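Local structure of SdbC (Legionella pneumophila subsp. pneumophila, 4KSN) at residues L11-L16 against Q66-V71; Y15-D20 against E60-R65. The protein is an effector of unknown function, whose C-terminal domain, described here, is an antiparallel sheet that associates with further copies of itself. The protein carries 1 engineered substitution. One frame throughout, in Å; residues are numbered along the deposited sequence.

Interaction 1 (L11-L16 against Q66-V71); sequences LADLYL and QLIVSV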
ATOM      1  N   LEU A  11       5.775   4.262  10.273  1.00 49.88           N
ATOM      2  CA  LEU A  11       4.491   3.583  10.191  0.50 48.52           C
ATOM      3  C   LEU A  11       3.476   4.338   9.313  1.00 46.49           C
ATOM      4  O   LEU A  11       2.822   3.737   8.460  1.00 45.78           O
ATOM      5  CB  LEU A  11       3.937   3.440  11.601  0.50 49.39           C
ATOM      6  CG  LEU A  11       2.870   2.407  11.909  0.50 51.13           C
ATOM      7  CD1 LEU A  11       3.406   0.984  11.777  0.50 53.38           C
ATOM      8  CD2 LEU A  11       2.346   2.656  13.311  0.50 50.78           C
ATOM      9  N   ALA A  12       3.354   5.646   9.507  1.00 39.30           N
ATOM     10  CA  ALA A  12       2.325   6.455   8.811  1.00 36.85           C
ATOM     11  C   ALA A  12       2.723   7.915   8.805  1.00 33.73           C
ATOM     12  O   ALA A  12       3.617   8.299   9.516  1.00 34.07           O
ATOM     13  CB  ALA A  12       0.989   6.320   9.512  1.00 36.74           C
ATOM     14  N   ASP A  13       2.075   8.693   7.975  1.00 32.16           N
ATOM     15  CA  ASP A  13       2.261  10.133   7.952  1.00 31.74           C
ATOM     16  C   ASP A  13       0.943  10.737   8.399  1.00 29.81           C
ATOM     17  O   ASP A  13      -0.127  10.164   8.139  1.00 30.77           O
ATOM     18  CB  ASP A  13       2.506  10.648   6.566  1.00 34.87           C
ATOM     19  CG  ASP A  13       3.719  10.014   5.928  1.00 39.65           C
ATOM     20  OD1 ASP A  13       4.742   9.913   6.615  1.00 41.57           O
ATOM     21  OD2 ASP A  13       3.603   9.640   4.749  1.00 46.23           O
ATOM     22  N   LEU A  14       1.039  11.915   8.984  1.00 27.97           N
ATOM     23  CA  LEU A  14      -0.119  12.745   9.327  1.00 26.67           C
ATOM     24  C   LEU A  14       0.227  14.144   8.879  1.00 26.31           C
ATOM     25  O   LEU A  14       1.423  14.419   8.574  1.00 25.92           O
ATOM     26  CB  LEU A  14      -0.274  12.713  10.845  1.00 27.09           C
ATOM     27  CG  LEU A  14      -0.763  11.413  11.441  1.00 29.04           C
ATOM     28  CD1 LEU A  14      -0.813  11.554  12.932  1.00 29.94           C
ATOM     29  CD2 LEU A  14      -2.110  11.021  10.851  1.00 29.20           C
ATOM     30  N   TYR A  15      -0.777  15.002   8.723  1.00 27.27           N
ATOM     31  CA  TYR A  15      -0.542  16.321   8.205  1.00 27.16           C
ATOM     32  C   TYR A  15      -1.273  17.330   9.108  1.00 29.85           C
ATOM     33  O   TYR A  15      -2.434  17.120   9.451  1.00 29.09           O
ATOM     34  CB  TYR A  15      -1.042  16.418   6.757  1.00 27.55           C
ATOM     35  CG  TYR A  15      -0.267  15.592   5.830  1.00 28.54           C
ATOM     36  CD1 TYR A  15      -0.586  14.227   5.614  1.00 30.77           C
ATOM     37  CD2 TYR A  15       0.875  16.085   5.245  1.00 31.80           C
ATOM     38  CE1 TYR A  15       0.189  13.450   4.847  1.00 32.81           C
ATOM     39  CE2 TYR A  15       1.669  15.271   4.463  1.00 30.81           C
ATOM     40  CZ  TYR A  15       1.299  13.988   4.240  1.00 33.65           C
ATOM     41  OH  TYR A  15       2.059  13.197   3.459  1.00 33.23           O
ATOM     42  N   LEU A  16      -0.587  18.409   9.448  1.00 27.99           N
ATOM     43  CA  LEU A  16      -1.168  19.549  10.110  1.00 27.92           C
ATOM     44  C   LEU A  16      -1.494  20.568   9.051  1.00 28.06           C
ATOM     45  O   LEU A  16      -0.590  21.022   8.326  1.00 29.59           O
ATOM     46  CB  LEU A  16      -0.144  20.113  11.083  1.00 32.40           C
ATOM     47  CG  LEU A  16      -0.573  21.247  11.986  1.00 33.70           C
ATOM     48  CD1 LEU A  16      -1.731  20.878  12.919  1.00 36.66           C
ATOM     49  CD2 LEU A  16       0.627  21.666  12.814  1.00 38.53           C
ATOM     50  N   GLN A  66       4.075  18.042   7.487  1.00 30.30           N
ATOM     51  CA  GLN A  66       4.005  16.594   7.600  1.00 31.77           C
ATOM     52  C   GLN A  66       4.613  16.131   8.900  1.00 31.63           C
ATOM     53  O   GLN A  66       5.712  16.569   9.315  1.00 30.95           O
ATOM     54  CB  GLN A  66       4.725  15.956   6.417  1.00 32.96           C
ATOM     55  CG  GLN A  66       4.545  14.444   6.336  1.00 35.18           C
ATOM     56  CD  GLN A  66       5.198  13.840   5.111  1.00 37.56           C
ATOM     57  OE1 GLN A  66       5.361  14.508   4.103  1.00 41.11           O
ATOM     58  NE2 GLN A  66       5.546  12.585   5.184  1.00 40.47           N
ATOM     59  N   LEU A  67       3.922  15.189   9.541  1.00 31.30           N
ATOM     60  CA  LEU A  67       4.436  14.505  10.701  1.00 31.71           C
ATOM     61  C   LEU A  67       4.578  13.042  10.393  1.00 31.08           C
ATOM     62  O   LEU A  67       3.888  12.486   9.536  1.00 31.57           O
ATOM     63  CB  LEU A  67       3.444  14.645  11.871  1.00 32.20           C
ATOM     64  CG  LEU A  67       2.934  16.032  12.189  1.00 35.38           C
ATOM     65  CD1 LEU A  67       1.993  15.951  13.367  1.00 38.18           C
ATOM     66  CD2 LEU A  67       4.057  17.022  12.472  1.00 37.21           C
ATOM     67  N   ILE A  68       5.445  12.407  11.101  1.00 31.50           N
ATOM     68  CA  ILE A  68       5.609  11.035  10.899  1.00 33.04           C
ATOM     69  C   ILE A  68       5.336  10.291  12.220  1.00 33.52           C
ATOM     70  O   ILE A  68       5.590  10.795  13.318  1.00 33.46           O
ATOM     71  CB  ILE A  68       6.968  10.703  10.288  1.00 37.80           C
ATOM     72  CG1 ILE A  68       8.085  11.047  11.222  1.00 41.79           C
ATOM     73  CG2 ILE A  68       7.152  11.348   8.897  1.00 37.90           C
ATOM     74  CD1 ILE A  68       9.276  10.130  11.060  1.00 45.93           C
ATOM     75  N   VAL A  69       4.770   9.086  12.066  1.00 33.30           N
ATOM     76  CA  VAL A  69       4.403   8.226  13.173  1.00 34.70           C
ATOM     77  C   VAL A  69       5.294   7.006  13.017  1.00 36.22           C
ATOM     78  O   VAL A  69       5.354   6.375  11.927  1.00 37.64           O
ATOM     79  CB  VAL A  69       2.900   7.827  13.143  1.00 34.59           C
ATOM     80  CG1 VAL A  69       2.570   6.977  14.356  1.00 37.68           C
ATOM     81  CG2 VAL A  69       1.984   9.049  13.057  1.00 35.11           C
ATOM     82  N   SER A  70       6.015   6.664  14.075  1.00 37.24           N
ATOM     83  CA  SER A  70       6.961   5.568  14.019  1.00 41.97           C
ATOM     84  C   SER A  70       6.845   4.771  15.288  1.00 43.45           C
ATOM     85  O   SER A  70       6.256   5.211  16.268  1.00 40.55           O
ATOM     86  CB  SER A  70       8.403   6.097  13.857  1.00 43.72           C
ATOM     87  OG  SER A  70       8.432   7.191  12.948  1.00 46.77           O
ATOM     88  N   VAL A  71       7.444   3.599  15.284  1.00 46.95           N
ATOM     89  CA  VAL A  71       7.351   2.758  16.456  1.00 52.50           C
ATOM     90  C   VAL A  71       8.567   2.963  17.299  1.00 57.92           C
ATOM     91  O   VAL A  71       9.681   2.935  16.794  1.00 64.02           O
ATOM     92  CB  VAL A  71       7.236   1.266  16.148  1.00 54.28           C
ATOM     93  CG1 VAL A  71       6.765   0.537  17.395  1.00 56.75           C
ATOM     94  CG2 VAL A  71       6.264   1.042  15.031  1.00 55.15           C
TER
HETATM   95  O   HOH W   1       4.245  13.676   1.309  1.00 49.57           O
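Residues 11-16 and 66-71 run antiparallel at 150°, and a classic beta bulge opens the ladder: Leu11 N (2.7 Å) and Ala12 N (3.2 Å) both donate to Val69 O, the Ala12 N-H along one of its lone pairs. Val69 N returns a bond to Ala12 O, and Leu14 and Leu67 exchange a second pair, of which Leu67 N to Leu14 O, 2.8 Å long, is almost straight (177°).

The face of Ala12, Leu14, Leu67 and Val69 is all apolar. The Leu14 side chain crosses that of Val69 obliquely, CD1 of Leu14 touching Val69 CG2 at 3.8 Å, while small Ala12 sets its CB opposite Val69 CB.

The other face is mixed. Gln66, CG anti to its backbone N and the chain extended beyond, lies alongside the Tyr15 ring, its CG 3.5 Å from Tyr15 CE2; its aliphatic part suits the ring and its amide comes level with Tyr15 OH. A water 3.1 Å from both Tyr15 OH and Gln66 OE1 joins the two tips, donating to the latter. Asp13, whose OD1 accepts from His10 NE2, crosses Gln66 obliquely, its carboxylate plane 66° from the amide, with Asp13 OD1 3.1 Å from Gln66 NE2.

Strand 10-20 is the middle strand: Tyr15 bonds through its backbone to Cys31 of strand 26-33, and residues 67-71 pair antiparallel with a strand of the second subunit, which extends the sheet.

Interaction 2 (Y15-D20 against E60-R65); sequences YLLKYD and ETVSLR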
ATOM      1  N   TYR A  15      -0.777  15.002   8.723  1.00 27.27           N
ATOM      2  CA  TYR A  15      -0.542  16.321   8.205  1.00 27.16           C
ATOM      3  C   TYR A  15      -1.273  17.330   9.108  1.00 29.85           C
ATOM      4  O   TYR A  15      -2.434  17.120   9.451  1.00 29.09           O
ATOM      5  CB  TYR A  15      -1.042  16.418   6.757  1.00 27.55           C
ATOM      6  CG  TYR A  15      -0.267  15.592   5.830  1.00 28.54           C
ATOM      7  CD1 TYR A  15      -0.586  14.227   5.614  1.00 30.77           C
ATOM      8  CD2 TYR A  15       0.875  16.085   5.245  1.00 31.80           C
ATOM      9  CE1 TYR A  15       0.189  13.450   4.847  1.00 32.81           C
ATOM     10  CE2 TYR A  15       1.669  15.271   4.463  1.00 30.81           C
ATOM     11  CZ  TYR A  15       1.299  13.988   4.240  1.00 33.65           C
ATOM     12  OH  TYR A  15       2.059  13.197   3.459  1.00 33.23           O
ATOM     13  N   LEU A  16      -0.587  18.409   9.448  1.00 27.99           N
ATOM     14  CA  LEU A  16      -1.168  19.549  10.110  1.00 27.92           C
ATOM     15  C   LEU A  16      -1.494  20.568   9.051  1.00 28.06           C
ATOM     16  O   LEU A  16      -0.590  21.022   8.326  1.00 29.59           O
ATOM     17  CB  LEU A  16      -0.144  20.113  11.083  1.00 32.40           C
ATOM     18  CG  LEU A  16      -0.573  21.247  11.986  1.00 33.70           C
ATOM     19  CD1 LEU A  16      -1.731  20.878  12.919  1.00 36.66           C
ATOM     20  CD2 LEU A  16       0.627  21.666  12.814  1.00 38.53           C
ATOM     21  N   LEU A  17      -2.776  20.854   8.920  1.00 25.67           N
ATOM     22  CA  LEU A  17      -3.303  21.632   7.856  1.00 27.82           C
ATOM     23  C   LEU A  17      -3.904  22.879   8.505  1.00 28.26           C
ATOM     24  O   LEU A  17      -4.702  22.784   9.413  1.00 28.92           O
ATOM     25  CB  LEU A  17      -4.402  20.915   7.074  1.00 31.71           C
ATOM     26  CG  LEU A  17      -4.057  19.751   6.124  1.00 36.53           C
ATOM     27  CD1 LEU A  17      -5.286  19.529   5.230  1.00 35.35           C
ATOM     28  CD2 LEU A  17      -2.747  19.897   5.296  1.00 38.87           C
ATOM     29  N   LYS A  18      -3.581  24.036   7.920  1.00 29.25           N
ATOM     30  CA  LYS A  18      -4.073  25.291   8.464  1.00 31.40           C
ATOM     31  C   LYS A  18      -4.419  26.167   7.293  1.00 30.61           C
ATOM     32  O   LYS A  18      -3.755  26.160   6.322  1.00 33.75           O
ATOM     33  CB  LYS A  18      -3.049  25.934   9.438  1.00 31.17           C
ATOM     34  CG  LYS A  18      -2.819  25.198  10.704  1.00 30.93           C
ATOM     35  CD  LYS A  18      -1.653  25.772  11.507  1.00 32.97           C
ATOM     36  CE  LYS A  18      -1.455  25.104  12.847  1.00 35.35           C
ATOM     37  NZ  LYS A  18      -2.564  25.332  13.847  1.00 37.83           N
ATOM     38  N   TYR A  19      -5.543  26.864   7.362  1.00 34.95           N
ATOM     39  CA  TYR A  19      -5.979  27.680   6.218  1.00 36.72           C
ATOM     40  C   TYR A  19      -6.790  28.896   6.695  1.00 38.94           C
ATOM     41  O   TYR A  19      -7.515  28.853   7.667  1.00 38.84           O
ATOM     42  CB  TYR A  19      -6.760  26.868   5.187  1.00 38.00           C
ATOM     43  CG  TYR A  19      -8.084  26.326   5.665  1.00 35.97           C
ATOM     44  CD1 TYR A  19      -9.262  27.052   5.518  1.00 36.73           C
ATOM     45  CD2 TYR A  19      -8.174  25.047   6.224  1.00 34.51           C
ATOM     46  CE1 TYR A  19     -10.487  26.560   5.997  1.00 36.10           C
ATOM     47  CE2 TYR A  19      -9.372  24.539   6.661  1.00 34.69           C
ATOM     48  CZ  TYR A  19     -10.529  25.261   6.527  1.00 34.40           C
ATOM     49  OH  TYR A  19     -11.680  24.733   6.958  1.00 35.14           O
ATOM     50  N   ASP A  20      -6.576  30.008   6.018  1.00 46.89           N
ATOM     51  CA  ASP A  20      -7.308  31.241   6.310  1.00 48.88           C
ATOM     52  C   ASP A  20      -8.686  31.088   5.670  1.00 46.90           C
ATOM     53  O   ASP A  20      -8.802  30.668   4.511  1.00 50.41           O
ATOM     54  CB  ASP A  20      -6.534  32.429   5.728  1.00 51.68           C
ATOM     55  CG  ASP A  20      -7.337  33.736   5.748  1.00 55.72           C
ATOM     56  OD1 ASP A  20      -7.897  34.099   6.803  1.00 60.08           O
ATOM     57  OD2 ASP A  20      -7.379  34.351   4.676  1.00 59.05           O
ATOM     58  N   GLU A  60      -1.749  26.801  -2.533  1.00 49.14           N
ATOM     59  CA  GLU A  60      -1.235  28.089  -2.134  1.00 55.11           C
ATOM     60  C   GLU A  60      -2.014  28.664  -0.977  1.00 51.81           C
ATOM     61  O   GLU A  60      -1.487  29.507  -0.236  1.00 58.48           O
ATOM     62  CB  GLU A  60      -1.263  29.061  -3.321  1.00 68.10           C
ATOM     63  CG  GLU A  60      -0.288  28.680  -4.434  1.00 74.00           C
ATOM     64  CD  GLU A  60       1.124  29.231  -4.220  1.00 85.02           C
ATOM     65  OE1 GLU A  60       1.611  30.005  -5.086  1.00 89.03           O
ATOM     66  OE2 GLU A  60       1.753  28.894  -3.190  1.00 84.74           O
ATOM     67  N   THR A  61      -3.265  28.219  -0.804  1.00 46.25           N
ATOM     68  CA  THR A  61      -4.106  28.662   0.270  1.00 42.86           C
ATOM     69  C   THR A  61      -4.131  27.731   1.490  1.00 36.81           C
ATOM     70  O   THR A  61      -4.770  28.039   2.439  1.00 41.61           O
ATOM     71  CB  THR A  61      -5.564  28.869  -0.198  1.00 47.48           C
ATOM     72  OG1 THR A  61      -6.009  27.708  -0.904  1.00 45.60           O
ATOM     73  CG2 THR A  61      -5.655  30.078  -1.130  1.00 56.53           C
ATOM     74  N   VAL A  62      -3.411  26.629   1.507  1.00 34.10           N
ATOM     75  CA  VAL A  62      -3.478  25.766   2.667  1.00 30.73           C
ATOM     76  C   VAL A  62      -2.064  25.475   3.148  1.00 32.71           C
ATOM     77  O   VAL A  62      -1.276  24.977   2.369  1.00 37.16           O
ATOM     78  CB  VAL A  62      -4.152  24.436   2.264  1.00 33.35           C
ATOM     79  CG1 VAL A  62      -4.159  23.489   3.450  1.00 32.33           C
ATOM     80  CG2 VAL A  62      -5.580  24.653   1.751  1.00 32.49           C
ATOM     81  N   SER A  63      -1.746  25.737   4.408  1.00 32.29           N
ATOM     82  CA  SER A  63      -0.431  25.408   4.965  1.00 33.09           C
ATOM     83  C   SER A  63      -0.445  23.924   5.369  1.00 30.67           C
ATOM     84  O   SER A  63      -1.358  23.511   6.045  1.00 30.60           O
ATOM     85  CB  SER A  63      -0.217  26.306   6.175  1.00 34.63           C
ATOM     86  OG  SER A  63       0.750  25.820   7.070  1.00 38.04           O
ATOM     87  N   LEU A  64       0.571  23.174   4.984  1.00 30.59           N
ATOM     88  CA  LEU A  64       0.636  21.754   5.308  1.00 31.64           C
ATOM     89  C   LEU A  64       2.004  21.488   5.880  1.00 30.40           C
ATOM     90  O   LEU A  64       3.014  21.906   5.297  1.00 31.67           O
ATOM     91  CB  LEU A  64       0.459  21.019   4.000  1.00 31.95           C
ATOM     92  CG  LEU A  64       0.688  19.509   3.933  1.00 37.40           C
ATOM     93  CD1 LEU A  64      -0.122  19.022   2.760  1.00 36.77           C
ATOM     94  CD2 LEU A  64       2.153  19.101   3.778  1.00 41.53           C
ATOM     95  N   ARG A  65       2.061  20.845   7.033  1.00 27.51           N
ATOM     96  CA  ARG A  65       3.281  20.333   7.569  1.00 29.41           C
ATOM     97  C   ARG A  65       3.088  18.821   7.835  1.00 31.79           C
ATOM     98  O   ARG A  65       2.059  18.423   8.325  1.00 31.21           O
ATOM     99  CB  ARG A  65       3.625  21.008   8.899  1.00 33.77           C
ATOM    100  CG  ARG A  65       4.003  22.510   8.754  1.00 34.35           C
ATOM    101  CD  ARG A  65       5.275  22.675   7.901  1.00 36.31           C
ATOM    102  NE  ARG A  65       6.368  21.735   8.246  1.00 38.86           N
ATOM    103  CZ  ARG A  65       7.339  21.982   9.134  1.00 40.94           C
ATOM    104  NH1 ARG A  65       8.262  21.086   9.372  1.00 40.48           N
ATOM    105  NH2 ARG A  65       7.397  23.155   9.804  1.00 44.54           N
TER
HETATM  106  O   HOH W   2       0.250  23.725   8.854  1.00 31.62           O
HETATM  107  O   HOH W   3      -4.814  30.132   3.991  1.00 47.69           O
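In the antiparallel sheet of this C-terminal domain, strand order 26-33, 10-20, 62-71, residues 15-20 of the central strand meet residues 60-65, which lead into and form part of the last strand, at 163°.

Backbone hydrogen bonds come in two reciprocal pairs. Leu16 and Arg65 exchange one, with Leu16 N approaching Arg65 O nearly along the C=O axis; Lys18 and Ser63 exchange the other, Ser63 N lying 2.8 Å from Lys18 O. Between them, at the non-hydrogen-bonded pair Leu17 and Leu64, Leu17 CA makes a CA-H...O contact to Ser63 O at 3.3 Å, and Leu64 CA a like one to Leu16 O.

Apolar contacts gather on the face of Leu17, Tyr19, Val62 and Leu64. Leu64, its CG anti to the backbone N (chi1 171°), lies side by side with both Tyr15 and Leu17. Leu64 CD2 meets the edge of the Tyr15 ring at Tyr15 CD2, 3.6 Å away, and Leu64 CB lies equally close to Leu17 CD2. The branched leucine thus serves two neighbours at once. Tyr19 CB rests near Val62 CG2, while its ring leads away; its hydroxyl bonds to Leu57 O of the fourth subunit.

Lys18, Ser63 and Arg65 suit the more open face, where Lys18 NZ hydrogen-bonds Ser28 OG of strand 26-33, while Leu16 packs on Leu34 of the fourth subunit and Leu7 of the second. One water donates to Leu16 O and bonds Ser63 OG, and beyond the last direct backbone bond another accepts from Asp20 N at 2.7 Å and donates to Thr61 O at 2.6 Å.

Interactions 1 and 2 are successive lengths of one ladder between strands 10-20 and 62-71, their centres about 16 Å apart, and they share Tyr15 and Leu16. Neither is wholly core: both are partly buried, but interaction 1 has no exposed residue among those that touch, whereas interaction 2 has four. The chemistry follows. One face of interaction 1 is wholly aliphatic, while the corresponding face of interaction 2 carries Lys18, Ser63 and Arg65 beside Leu16. Tyr15 lies beside an amide chain in the first and a branched aliphatic one in the second. Both touch the second subunit, with the sheet continuing into it at interaction 1; interaction 2 meets the fourth subunit more extensively.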